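Local coordinates for regulator of Ty1 transposition protein 107 (Saccharomyces cerevisiae, PDB 3T7K) that binds phosphorylated histone H2A through its C-terminal tandem BRCT repeats in DNA damage repair, at residues C[135-139]-C[235-241]; C[177-182]-C[214-219]; C[196-202]-C[222-228]. One frame throughout, in Å; residues are numbered along the deposited sequence.

How the contacts relate
Following the chain from its N terminus, the 135-139 side of contact 1 comes first, and 235-241 closes its loop 96 residues later. Contacts 2 and 3 are both nested within that loop. Their segments alternate along the chain (177-182, 196-202, 214-219, 222-228), so these two cross. Contact 3 pairs strands 198-201 and 224-227, contact 2 lays the 177-182 loop on the end of helix 205-218 that connects them, and the two touch where D219 meets Y198 and K197. Contact 1 lies about 16 Å from contact 3, centre to centre, and joins helix 135-138 to helix 229-237, which follows strand 224-227.

Contact 1: C[135-139]-C[235-241]; sequences VFERA and SIFHLNV
V135 pushes its CG2 methyl against the backbone just past helix 229-237: CG2 stands opposite the valine's own N, which carries it to 3.4 Å from N240 N. The other methyl, CG1, is wedged between N and the carbonyl carbon (chi1 57°) and rests over one face of the F136 ring, toward its rim. Alongside, A139 CB presses on V241 CG2 at 3.5 Å, tighter than usual for two carbons. The same V241 CG2 reaches F136 CD1 at 3.9 Å, the two side chains crossing at about a right angle, and on another part of the ring F136 CE2 meets I236 CG1 at 4.1 Å.

One direct hydrogen bond spans the two segments. R138 NH2 donates to L239 O over 2.8 Å with an N-H...O angle of 156°; the oxygen lies in the guanidinium plane, whereas the donor stands 39° out of the carbonyl plane. Water supplies two more links. One molecule donates to V135 O and accepts from V241 N at 2.8 Å; the other accepts from R138 NE, donates to N240 OD1 and reaches L239 O weakly.

Further out, L239 ends the helix in a Schellman motif with positive phi, N240 N returning to S235 O at 3.0 Å. R138 NH1 is held by T133 OG1, S235 OG bonds to W231 O, and I236 also touches L75 of helix 72-77.

Chemically the interface is divided: aliphatic and aromatic carbons pack beside a polar border where one arginine uses NH2 directly and NE through water. The guanidinium, with V135 CA over one face, is thereby fixed in rotation, and its charge would probably polarise the L239 carbonyl at the helix end.

Contact 2: C[177-182]-C[214-219]; sequences CTFEDI and LINDRD
The backbones come closest at F179 and L214, whose CA atoms are 5.7 Å apart, where the 3-10 turn 179-181 meets the last turns of helix 205-218. F179 carries the largest share of the contact. Its CG lies opposite its own backbone N (chi1 168°), which directs the ring to the helix, and R218 CB sits over the centre of one face, 3.6 Å from the ring centroid and 2° off the normal, a CH-pi contact. The arginine then bends at chi2 and chi3 and doubles back, so that F179 CD2 lies over one face of the guanidinium, toward its rim, with the two planes set obliquely.

That fold brings R218 NH2 to E180 OE2 in a salt bridge. The 2.5 Å between R218 NH2 and E180 OE2 is shorter than expected, so the exact length is doubtful. The carboxylate is turned steeply against the guanidinium, 72° between planes, and E180 OE1 accepts from T178 OG1 at 3.2 Å. D181 OD2 takes the N-H of T178 from above the carboxylate plane at 2.9 Å, bracing the turn from within.

On the apolar side, L214 CD2 contacts F179 N at 3.5 Å, and I182 CD1 meets I215 CG1 at 4.0 Å, the two isoleucines crossing at about a right angle.

Beneath this surface the contact runs into the sheet. F179, I182 and I215 all touch Y198 of strand 198-201, and I215 continues onto L200 and I224. C177 packs against F211 earlier on the same helix and against L172 of strand 168-172, while D181 forms a salt bridge with R173.

Contact 3: C[196-202]-C[222-228]; sequences FKYVLIV and ETILIVE
Strands 198-201 and 224-227 are the two parallel strands of a beta-alpha-beta unit in the BRCT repeat, connected by helix 205-218. Their axes approach to 4.7 Å and diverge by 10°. The bonding zigzags as parallel pairing requires: Y198 N to T223 O, L225 N to Y198 O at 2.7 Å, L200 N to L225 O, V227 N to L200 O, and V202 N to V227 O.

Before the strands, T223 OG1 accepts from K197 N at 3.0 Å. A chi1 of 56° sets this hydroxyl between the threonine's N and carbonyl carbon, and it also bonds to I195 O.

F196 folds back over the second strand. L225 CB stands above the centre of its ring, 3.6 Å from the centroid and 12° off the normal, a CH-pi contact, and L225 CD2 meets ring atom CD2 of F196 at 3.8 Å. An alanine here would remove that ring and is likely to leave L225 CB and CD2 without their aromatic cover.

On the opposite face, L200 CD1 lies beside I226 CG1 at 4.0 Å, the two chains pointing the same way. Just past the first strand, V202 CG2 presses on I226 CG2 at 3.4 Å, closer than usual van der Waals contact.

At the other end of the pair, Y198 OH hydrogen-bonds to D219 OD2, and K197 NZ forms a salt bridge with the same oxygen.

Both are interior strands of a mixed five-stranded sheet, 198-201 the central one: strand 143-147 flanks 198-201, and antiparallel strand 249-253 flanks 224-227. Helix 205-218 covers the L200 and I224 face through F211 and I215, whereas V199 and I201, on the other face, touch I144.

Contact 1: C[135-139]-C[235-241]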
loop_
_atom_site.group_PDB
_atom_site.type_symbol
_atom_site.label_atom_id
_atom_site.label_comp_id
_atom_site.label_asym_id
_atom_site.label_seq_id
_atom_site.Cartn_x
_atom_site.Cartn_y
_atom_site.Cartn_z
ATOM N N VAL C 135 14.895 -4.671 -7.957
ATOM C CA VAL C 135 16.012 -4.644 -8.879
ATOM C C VAL C 135 16.464 -6.079 -9.211
ATOM O O VAL C 135 16.691 -6.397 -10.365
ATOM C CB VAL C 135 17.178 -3.785 -8.326
ATOM C CG1 VAL C 135 17.628 -4.303 -6.971
ATOM C CG2 VAL C 135 18.350 -3.747 -9.312
ATOM N N PHE C 136 16.540 -6.951 -8.211
ATOM C CA PHE C 136 16.990 -8.329 -8.467
ATOM C C PHE C 136 15.889 -9.178 -9.057
ATOM O O PHE C 136 16.137 -10.127 -9.808
ATOM C CB PHE C 136 17.514 -8.965 -7.201
ATOM C CG PHE C 136 18.752 -8.328 -6.694
ATOM C CD1 PHE C 136 19.922 -8.390 -7.425
ATOM C CD2 PHE C 136 18.759 -7.671 -5.489
ATOM C CE1 PHE C 136 21.074 -7.805 -6.955
ATOM C CE2 PHE C 136 19.908 -7.081 -5.012
ATOM C CZ PHE C 136 21.066 -7.145 -5.752
ATOM N N GLU C 137 14.659 -8.819 -8.717
ATOM C CA GLU C 137 13.518 -9.461 -9.314
ATOM C C GLU C 137 13.508 -9.191 -10.814
ATOM O O GLU C 137 13.299 -10.109 -11.612
ATOM C CB GLU C 137 12.237 -8.956 -8.652
ATOM C CG GLU C 137 11.002 -9.333 -9.393
ATOM C CD GLU C 137 9.752 -8.778 -8.762
ATOM O OE1 GLU C 137 9.843 -7.905 -7.860
ATOM O OE2 GLU C 137 8.674 -9.230 -9.183
ATOM N N ARG C 138 13.731 -7.931 -11.191
ATOM C CA ARG C 138 13.919 -7.554 -12.593
ATOM C C ARG C 138 15.032 -8.328 -13.281
ATOM O O ARG C 138 14.990 -8.524 -14.499
ATOM C CB ARG C 138 14.307 -6.078 -12.717
ATOM C CG ARG C 138 13.183 -5.129 -12.620
ATOM C CD ARG C 138 13.529 -3.773 -13.225
ATOM N NE ARG C 138 14.430 -2.947 -12.419
ATOM C CZ ARG C 138 14.123 -2.406 -11.247
ATOM N NH1 ARG C 138 12.936 -2.634 -10.686
ATOM N NH2 ARG C 138 15.008 -1.639 -10.624
ATOM N N ALA C 139 16.057 -8.707 -12.525
ATOM C CA ALA C 139 17.243 -9.335 -13.105
ATOM C C ALA C 139 17.127 -10.847 -13.146
ATOM O O ALA C 139 18.066 -11.540 -13.547
ATOM C CB ALA C 139 18.492 -8.938 -12.321
ATOM N N SER C 235 24.571 -2.703 -8.002
ATOM C CA SER C 235 23.263 -2.888 -8.626
ATOM C C SER C 235 22.189 -2.086 -7.865
ATOM O O SER C 235 21.319 -1.489 -8.476
ATOM C CB SER C 235 22.871 -4.361 -8.659
ATOM O OG SER C 235 23.862 -5.141 -9.304
ATOM N N ILE C 236 22.265 -2.084 -6.539
ATOM C CA ILE C 236 21.270 -1.393 -5.737
ATOM C C ILE C 236 21.385 0.119 -5.923
ATOM O O ILE C 236 20.387 0.785 -6.144
ATOM C CB ILE C 236 21.363 -1.785 -4.261
ATOM C CG1 ILE C 236 20.944 -3.243 -4.092
ATOM C CG2 ILE C 236 20.462 -0.888 -3.400
ATOM C CD1 ILE C 236 21.398 -3.853 -2.784
ATOM N N PHE C 237 22.605 0.646 -5.872
ATOM C CA PHE C 237 22.836 2.078 -6.083
ATOM C C PHE C 237 22.374 2.551 -7.445
ATOM O O PHE C 237 22.016 3.708 -7.606
ATOM C CB PHE C 237 24.313 2.428 -5.934
ATOM C CG PHE C 237 24.786 2.420 -4.530
ATOM C CD1 PHE C 237 23.884 2.500 -3.491
ATOM C CD2 PHE C 237 26.138 2.322 -4.243
ATOM C CE1 PHE C 237 24.314 2.489 -2.183
ATOM C CE2 PHE C 237 26.578 2.308 -2.943
ATOM C CZ PHE C 237 25.663 2.394 -1.908
ATOM N N HIS C 238 22.417 1.659 -8.432
ATOM C CA HIS C 238 21.961 1.979 -9.778
ATOM C C HIS C 238 20.532 1.503 -10.012
ATOM O O HIS C 238 19.974 1.718 -11.087
ATOM C CB HIS C 238 22.871 1.309 -10.814
ATOM C CG HIS C 238 24.247 1.892 -10.886
ATOM N ND1 HIS C 238 25.366 1.133 -11.152
ATOM C CD2 HIS C 238 24.683 3.167 -10.741
ATOM C CE1 HIS C 238 26.434 1.911 -11.153
ATOM N NE2 HIS C 238 26.046 3.150 -10.913
ATOM N N LEU C 239 19.952 0.829 -9.020
ATOM C CA LEU C 239 18.687 0.118 -9.217
ATOM C C LEU C 239 18.632 -0.602 -10.569
ATOM O O LEU C 239 17.594 -0.648 -11.233
ATOM C CB LEU C 239 17.490 1.055 -9.043
ATOM C CG LEU C 239 17.268 1.420 -7.575
ATOM C CD1 LEU C 239 15.975 2.221 -7.386
ATOM C CD2 LEU C 239 17.229 0.155 -6.758
ATOM N N ASN C 240 19.763 -1.180 -10.967
ATOM C CA ASN C 240 19.814 -1.962 -12.190
ATOM C C ASN C 240 20.928 -3.006 -12.107
ATOM O O ASN C 240 22.043 -2.699 -11.684
ATOM C CB ASN C 240 20.064 -1.051 -13.380
ATOM C CG ASN C 240 20.133 -1.814 -14.690
ATOM O OD1 ASN C 240 19.173 -2.481 -15.075
ATOM N ND2 ASN C 240 21.264 -1.707 -15.389
ATOM N N VAL C 241 20.621 -4.245 -12.470
ATOM C CA VAL C 241 21.677 -5.240 -12.624
ATOM C C VAL C 241 22.225 -5.138 -14.034
ATOM O O VAL C 241 21.518 -5.403 -15.002
ATOM C CB VAL C 241 21.166 -6.665 -12.384
ATOM C CG1 VAL C 241 22.188 -7.675 -12.874
ATOM C CG2 VAL C 241 20.885 -6.865 -10.909
HETATM O O HOH W 1 17.991 -5.092 -12.683
HETATM O O HOH W 2 16.482 -2.340 -13.939
#

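Contact 2: C[177-182]-C[214-219]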
loop_
_atom_site.group_PDB
_atom_site.type_symbol
_atom_site.label_atom_id
_atom_site.label_comp_id
_atom_site.label_asym_id
_atom_site.label_seq_id
_atom_site.Cartn_x
_atom_site.Cartn_y
_atom_site.Cartn_z
ATOM N N CYS C 177 30.272 -27.162 2.961
ATOM C CA CYS C 177 29.149 -27.451 2.064
ATOM C C CYS C 177 29.460 -28.385 0.890
ATOM O O CYS C 177 30.536 -28.337 0.293
ATOM C CB CYS C 177 28.535 -26.154 1.530
ATOM S SG CYS C 177 29.454 -25.449 0.154
ATOM N N THR C 178 28.483 -29.228 0.571
ATOM C CA THR C 178 28.546 -30.113 -0.581
ATOM C C THR C 178 27.630 -29.555 -1.655
ATOM O O THR C 178 26.849 -28.637 -1.396
ATOM C CB THR C 178 27.994 -31.492 -0.238
ATOM O OG1 THR C 178 26.596 -31.362 0.069
ATOM C CG2 THR C 178 28.731 -32.095 0.956
ATOM N N PHE C 179 27.698 -30.133 -2.851
ATOM C CA PHE C 179 26.823 -29.712 -3.944
ATOM C C PHE C 179 25.350 -29.740 -3.542
ATOM O O PHE C 179 24.586 -28.840 -3.892
ATOM C CB PHE C 179 27.051 -30.563 -5.194
ATOM C CG PHE C 179 26.002 -30.372 -6.253
ATOM C CD1 PHE C 179 26.096 -29.327 -7.160
ATOM C CD2 PHE C 179 24.921 -31.228 -6.335
ATOM C CE1 PHE C 179 25.138 -29.144 -8.132
ATOM C CE2 PHE C 179 23.953 -31.051 -7.309
ATOM C CZ PHE C 179 24.061 -30.002 -8.209
ATOM N N GLU C 180 24.950 -30.759 -2.790
ATOM C CA GLU C 180 23.542 -30.900 -2.431
ATOM C C GLU C 180 23.017 -29.711 -1.608
ATOM O O GLU C 180 21.813 -29.444 -1.599
ATOM C CB GLU C 180 23.292 -32.229 -1.714
ATOM C CG GLU C 180 23.388 -33.459 -2.628
ATOM C CD GLU C 180 24.796 -34.054 -2.712
ATOM O OE1 GLU C 180 25.758 -33.411 -2.235
ATOM O OE2 GLU C 180 24.938 -35.181 -3.248
ATOM N N ASP C 181 23.920 -28.997 -0.935
ATOM C CA ASP C 181 23.545 -27.801 -0.168
ATOM C C ASP C 181 23.233 -26.595 -1.049
ATOM O O ASP C 181 22.589 -25.651 -0.609
ATOM C CB ASP C 181 24.655 -27.414 0.814
ATOM C CG ASP C 181 24.919 -28.494 1.848
ATOM O OD1 ASP C 181 23.937 -29.139 2.289
ATOM O OD2 ASP C 181 26.108 -28.704 2.202
ATOM N N ILE C 182 23.709 -26.615 -2.287
ATOM C CA ILE C 182 23.514 -25.476 -3.171
ATOM C C ILE C 182 22.130 -25.475 -3.779
ATOM O O ILE C 182 21.727 -26.441 -4.416
ATOM C CB ILE C 182 24.548 -25.468 -4.290
ATOM C CG1 ILE C 182 25.953 -25.570 -3.695
ATOM C CG2 ILE C 182 24.404 -24.211 -5.129
ATOM C CD1 ILE C 182 27.040 -25.574 -4.738
ATOM N N LEU C 214 32.429 -28.196 -7.834
ATOM C CA LEU C 214 31.266 -28.935 -7.362
ATOM C C LEU C 214 30.173 -28.921 -8.408
ATOM O O LEU C 214 29.666 -29.971 -8.811
ATOM C CB LEU C 214 30.726 -28.323 -6.071
ATOM C CG LEU C 214 31.019 -28.952 -4.712
ATOM C CD1 LEU C 214 32.514 -29.144 -4.498
ATOM C CD2 LEU C 214 30.410 -28.080 -3.601
ATOM N N ILE C 215 29.797 -27.724 -8.851
ATOM C CA ILE C 215 28.701 -27.604 -9.788
ATOM C C ILE C 215 29.076 -28.194 -11.134
ATOM O O ILE C 215 28.259 -28.820 -11.813
ATOM C CB ILE C 215 28.281 -26.121 -9.986
ATOM C CG1 ILE C 215 27.689 -25.566 -8.684
ATOM C CG2 ILE C 215 27.294 -26.015 -11.154
ATOM C CD1 ILE C 215 27.553 -24.024 -8.640
ATOM N N ASN C 216 30.314 -27.979 -11.549
ATOM C CA ASN C 216 30.702 -28.486 -12.848
ATOM C C ASN C 216 30.818 -30.018 -12.870
ATOM O O ASN C 216 30.512 -30.639 -13.873
ATOM C CB ASN C 216 31.901 -27.713 -13.423
ATOM C CG ASN C 216 31.513 -26.255 -13.815
ATOM O OD1 ASN C 216 30.406 -26.012 -14.319
ATOM N ND2 ASN C 216 32.409 -25.299 -13.569
ATOM N N ASP C 217 31.167 -30.617 -11.741
ATOM C CA ASP C 217 31.094 -32.074 -11.594
ATOM C C ASP C 217 29.674 -32.622 -11.669
ATOM O O ASP C 217 29.445 -33.668 -12.262
ATOM C CB ASP C 217 31.688 -32.511 -10.259
ATOM C CG ASP C 217 33.201 -32.512 -10.271
ATOM O OD1 ASP C 217 33.772 -32.314 -11.363
ATOM O OD2 ASP C 217 33.814 -32.723 -9.196
ATOM N N ARG C 218 28.721 -31.925 -11.057
ATOM C CA ARG C 218 27.383 -32.488 -10.847
ATOM C C ARG C 218 26.304 -31.977 -11.792
ATOM O O ARG C 218 25.267 -32.623 -11.963
ATOM C CB ARG C 218 26.963 -32.271 -9.393
ATOM C CG ARG C 218 28.044 -32.689 -8.412
ATOM C CD ARG C 218 28.043 -34.203 -8.209
ATOM N NE ARG C 218 26.821 -34.560 -7.493
ATOM C CZ ARG C 218 26.740 -34.711 -6.173
ATOM N NH1 ARG C 218 27.826 -34.581 -5.412
ATOM N NH2 ARG C 218 25.570 -35.018 -5.620
ATOM N N ASP C 219 26.541 -30.821 -12.403
ATOM C CA ASP C 219 25.553 -30.198 -13.273
ATOM C C ASP C 219 26.290 -29.419 -14.356
ATOM O O ASP C 219 26.141 -28.204 -14.473
ATOM C CB ASP C 219 24.645 -29.258 -12.458
ATOM C CG ASP C 219 23.249 -29.160 -13.023
ATOM O OD1 ASP C 219 23.014 -29.780 -14.080
ATOM O OD2 ASP C 219 22.390 -28.456 -12.429
#

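Contact 3: C[196-202]-C[222-228]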
loop_
_atom_site.group_PDB
_atom_site.type_symbol
_atom_site.label_atom_id
_atom_site.label_comp_id
_atom_site.label_asym_id
_atom_site.label_seq_id
_atom_site.Cartn_x
_atom_site.Cartn_y
_atom_site.Cartn_z
ATOM N N PHE C 196 20.438 -17.479 -14.847
ATOM C CA PHE C 196 21.495 -18.264 -14.228
ATOM C C PHE C 196 20.883 -19.330 -13.336
ATOM O O PHE C 196 20.057 -19.026 -12.486
ATOM C CB PHE C 196 22.427 -17.355 -13.436
ATOM C CG PHE C 196 23.347 -16.549 -14.297
ATOM C CD1 PHE C 196 24.446 -17.143 -14.890
ATOM C CD2 PHE C 196 23.111 -15.199 -14.518
ATOM C CE1 PHE C 196 25.304 -16.415 -15.688
ATOM C CE2 PHE C 196 23.962 -14.461 -15.307
ATOM C CZ PHE C 196 25.073 -15.071 -15.898
ATOM N N LYS C 197 21.265 -20.585 -13.552
ATOM C CA LYS C 197 20.774 -21.663 -12.712
ATOM C C LYS C 197 21.347 -21.558 -11.290
ATOM O O LYS C 197 20.676 -21.892 -10.306
ATOM C CB LYS C 197 21.100 -23.017 -13.350
ATOM C CG LYS C 197 20.708 -24.228 -12.533
ATOM C CD LYS C 197 19.200 -24.409 -12.524
ATOM C CE LYS C 197 18.835 -25.778 -11.968
ATOM N NZ LYS C 197 19.812 -26.809 -12.438
ATOM N N TYR C 198 22.592 -21.114 -11.171
ATOM C CA TYR C 198 23.211 -21.000 -9.858
ATOM C C TYR C 198 23.829 -19.638 -9.644
ATOM O O TYR C 198 24.660 -19.192 -10.444
ATOM C CB TYR C 198 24.310 -22.041 -9.673
ATOM C CG TYR C 198 23.822 -23.453 -9.768
ATOM C CD1 TYR C 198 23.234 -24.078 -8.677
ATOM C CD2 TYR C 198 23.946 -24.166 -10.951
ATOM C CE1 TYR C 198 22.784 -25.394 -8.766
ATOM C CE2 TYR C 198 23.504 -25.469 -11.051
ATOM C CZ TYR C 198 22.926 -26.080 -9.958
ATOM O OH TYR C 198 22.492 -27.374 -10.069
ATOM N N VAL C 199 23.460 -19.012 -8.537
ATOM C CA VAL C 199 23.952 -17.694 -8.202
ATOM C C VAL C 199 24.538 -17.772 -6.821
ATOM O O VAL C 199 23.882 -18.225 -5.883
ATOM C CB VAL C 199 22.820 -16.619 -8.200
ATOM C CG1 VAL C 199 23.424 -15.248 -8.038
ATOM C CG2 VAL C 199 22.044 -16.680 -9.491
ATOM N N LEU C 200 25.780 -17.331 -6.687
ATOM C CA LEU C 200 26.464 -17.405 -5.411
ATOM C C LEU C 200 27.165 -16.094 -5.135
ATOM O O LEU C 200 27.723 -15.478 -6.046
ATOM C CB LEU C 200 27.490 -18.548 -5.405
ATOM C CG LEU C 200 27.001 -19.964 -5.753
ATOM C CD1 LEU C 200 27.021 -20.221 -7.270
ATOM C CD2 LEU C 200 27.861 -21.003 -5.064
ATOM N N ILE C 201 27.144 -15.676 -3.875
ATOM C CA ILE C 201 27.821 -14.468 -3.471
ATOM C C ILE C 201 28.932 -14.963 -2.595
ATOM O O ILE C 201 28.693 -15.726 -1.666
ATOM C CB ILE C 201 26.911 -13.554 -2.640
ATOM C CG1 ILE C 201 25.728 -13.086 -3.486
ATOM C CG2 ILE C 201 27.696 -12.360 -2.130
ATOM C CD1 ILE C 201 24.701 -12.240 -2.708
ATOM N N VAL C 202 30.155 -14.564 -2.907
ATOM C CA VAL C 202 31.299 -15.137 -2.232
ATOM C C VAL C 202 32.263 -14.067 -1.777
ATOM O O VAL C 202 32.143 -12.907 -2.165
ATOM C CB VAL C 202 32.040 -16.169 -3.134
ATOM C CG1 VAL C 202 31.118 -17.334 -3.466
ATOM C CG2 VAL C 202 32.559 -15.509 -4.394
ATOM N N GLU C 222 24.987 -26.546 -16.945
ATOM C CA GLU C 222 24.127 -25.476 -16.423
ATOM C C GLU C 222 24.875 -24.169 -16.170
ATOM O O GLU C 222 26.101 -24.131 -16.149
ATOM C CB GLU C 222 23.377 -25.958 -15.181
ATOM C CG GLU C 222 22.060 -26.660 -15.534
ATOM C CD GLU C 222 21.046 -25.722 -16.207
ATOM O OE1 GLU C 222 21.324 -24.504 -16.345
ATOM O OE2 GLU C 222 19.956 -26.200 -16.598
ATOM N N THR C 223 24.142 -23.080 -15.988
ATOM C CA THR C 223 24.815 -21.801 -15.910
ATOM C C THR C 223 25.072 -21.372 -14.471
ATOM O O THR C 223 24.343 -21.743 -13.551
ATOM C CB THR C 223 24.036 -20.743 -16.662
ATOM O OG1 THR C 223 22.709 -20.705 -16.141
ATOM C CG2 THR C 223 23.976 -21.116 -18.136
ATOM N N ILE C 224 26.125 -20.587 -14.292
ATOM C CA ILE C 224 26.577 -20.196 -12.971
ATOM C C ILE C 224 26.995 -18.745 -12.987
ATOM O O ILE C 224 27.613 -18.278 -13.946
ATOM C CB ILE C 224 27.818 -21.013 -12.550
ATOM C CG1 ILE C 224 27.562 -22.511 -12.685
ATOM C CG2 ILE C 224 28.231 -20.661 -11.126
ATOM C CD1 ILE C 224 28.849 -23.349 -12.674
ATOM N N LEU C 225 26.661 -18.032 -11.916
ATOM C CA LEU C 225 27.128 -16.676 -11.729
ATOM C C LEU C 225 27.675 -16.566 -10.321
ATOM O O LEU C 225 26.988 -16.876 -9.354
ATOM C CB LEU C 225 25.980 -15.684 -11.932
ATOM C CG LEU C 225 26.315 -14.238 -11.586
ATOM C CD1 LEU C 225 27.452 -13.729 -12.458
ATOM C CD2 LEU C 225 25.080 -13.386 -11.786
ATOM N N ILE C 226 28.922 -16.141 -10.197
ATOM C CA ILE C 226 29.519 -15.962 -8.886
ATOM C C ILE C 226 30.027 -14.534 -8.794
ATOM O O ILE C 226 30.842 -14.106 -9.616
ATOM C CB ILE C 226 30.666 -16.965 -8.652
ATOM C CG1 ILE C 226 30.185 -18.391 -8.933
ATOM C CG2 ILE C 226 31.161 -16.867 -7.233
ATOM C CD1 ILE C 226 31.225 -19.471 -8.601
ATOM N N VAL C 227 29.542 -13.794 -7.800
ATOM C CA VAL C 227 29.883 -12.382 -7.667
ATOM C C VAL C 227 30.337 -12.046 -6.257
ATOM O O VAL C 227 30.166 -12.840 -5.327
ATOM C CB VAL C 227 28.661 -11.484 -7.966
ATOM C CG1 VAL C 227 28.171 -11.688 -9.392
ATOM C CG2 VAL C 227 27.564 -11.799 -6.972
ATOM N N GLU C 228 30.924 -10.865 -6.104
ATOM C CA GLU C 228 31.222 -10.321 -4.787
ATOM C C GLU C 228 30.023 -9.499 -4.282
ATOM O O GLU C 228 29.147 -9.107 -5.058
ATOM C CB GLU C 228 32.465 -9.429 -4.848
ATOM C CG GLU C 228 33.689 -10.115 -5.456
ATOM C CD GLU C 228 34.949 -9.260 -5.432
ATOM O OE1 GLU C 228 35.272 -8.640 -6.467
ATOM O OE2 GLU C 228 35.619 -9.226 -4.379
#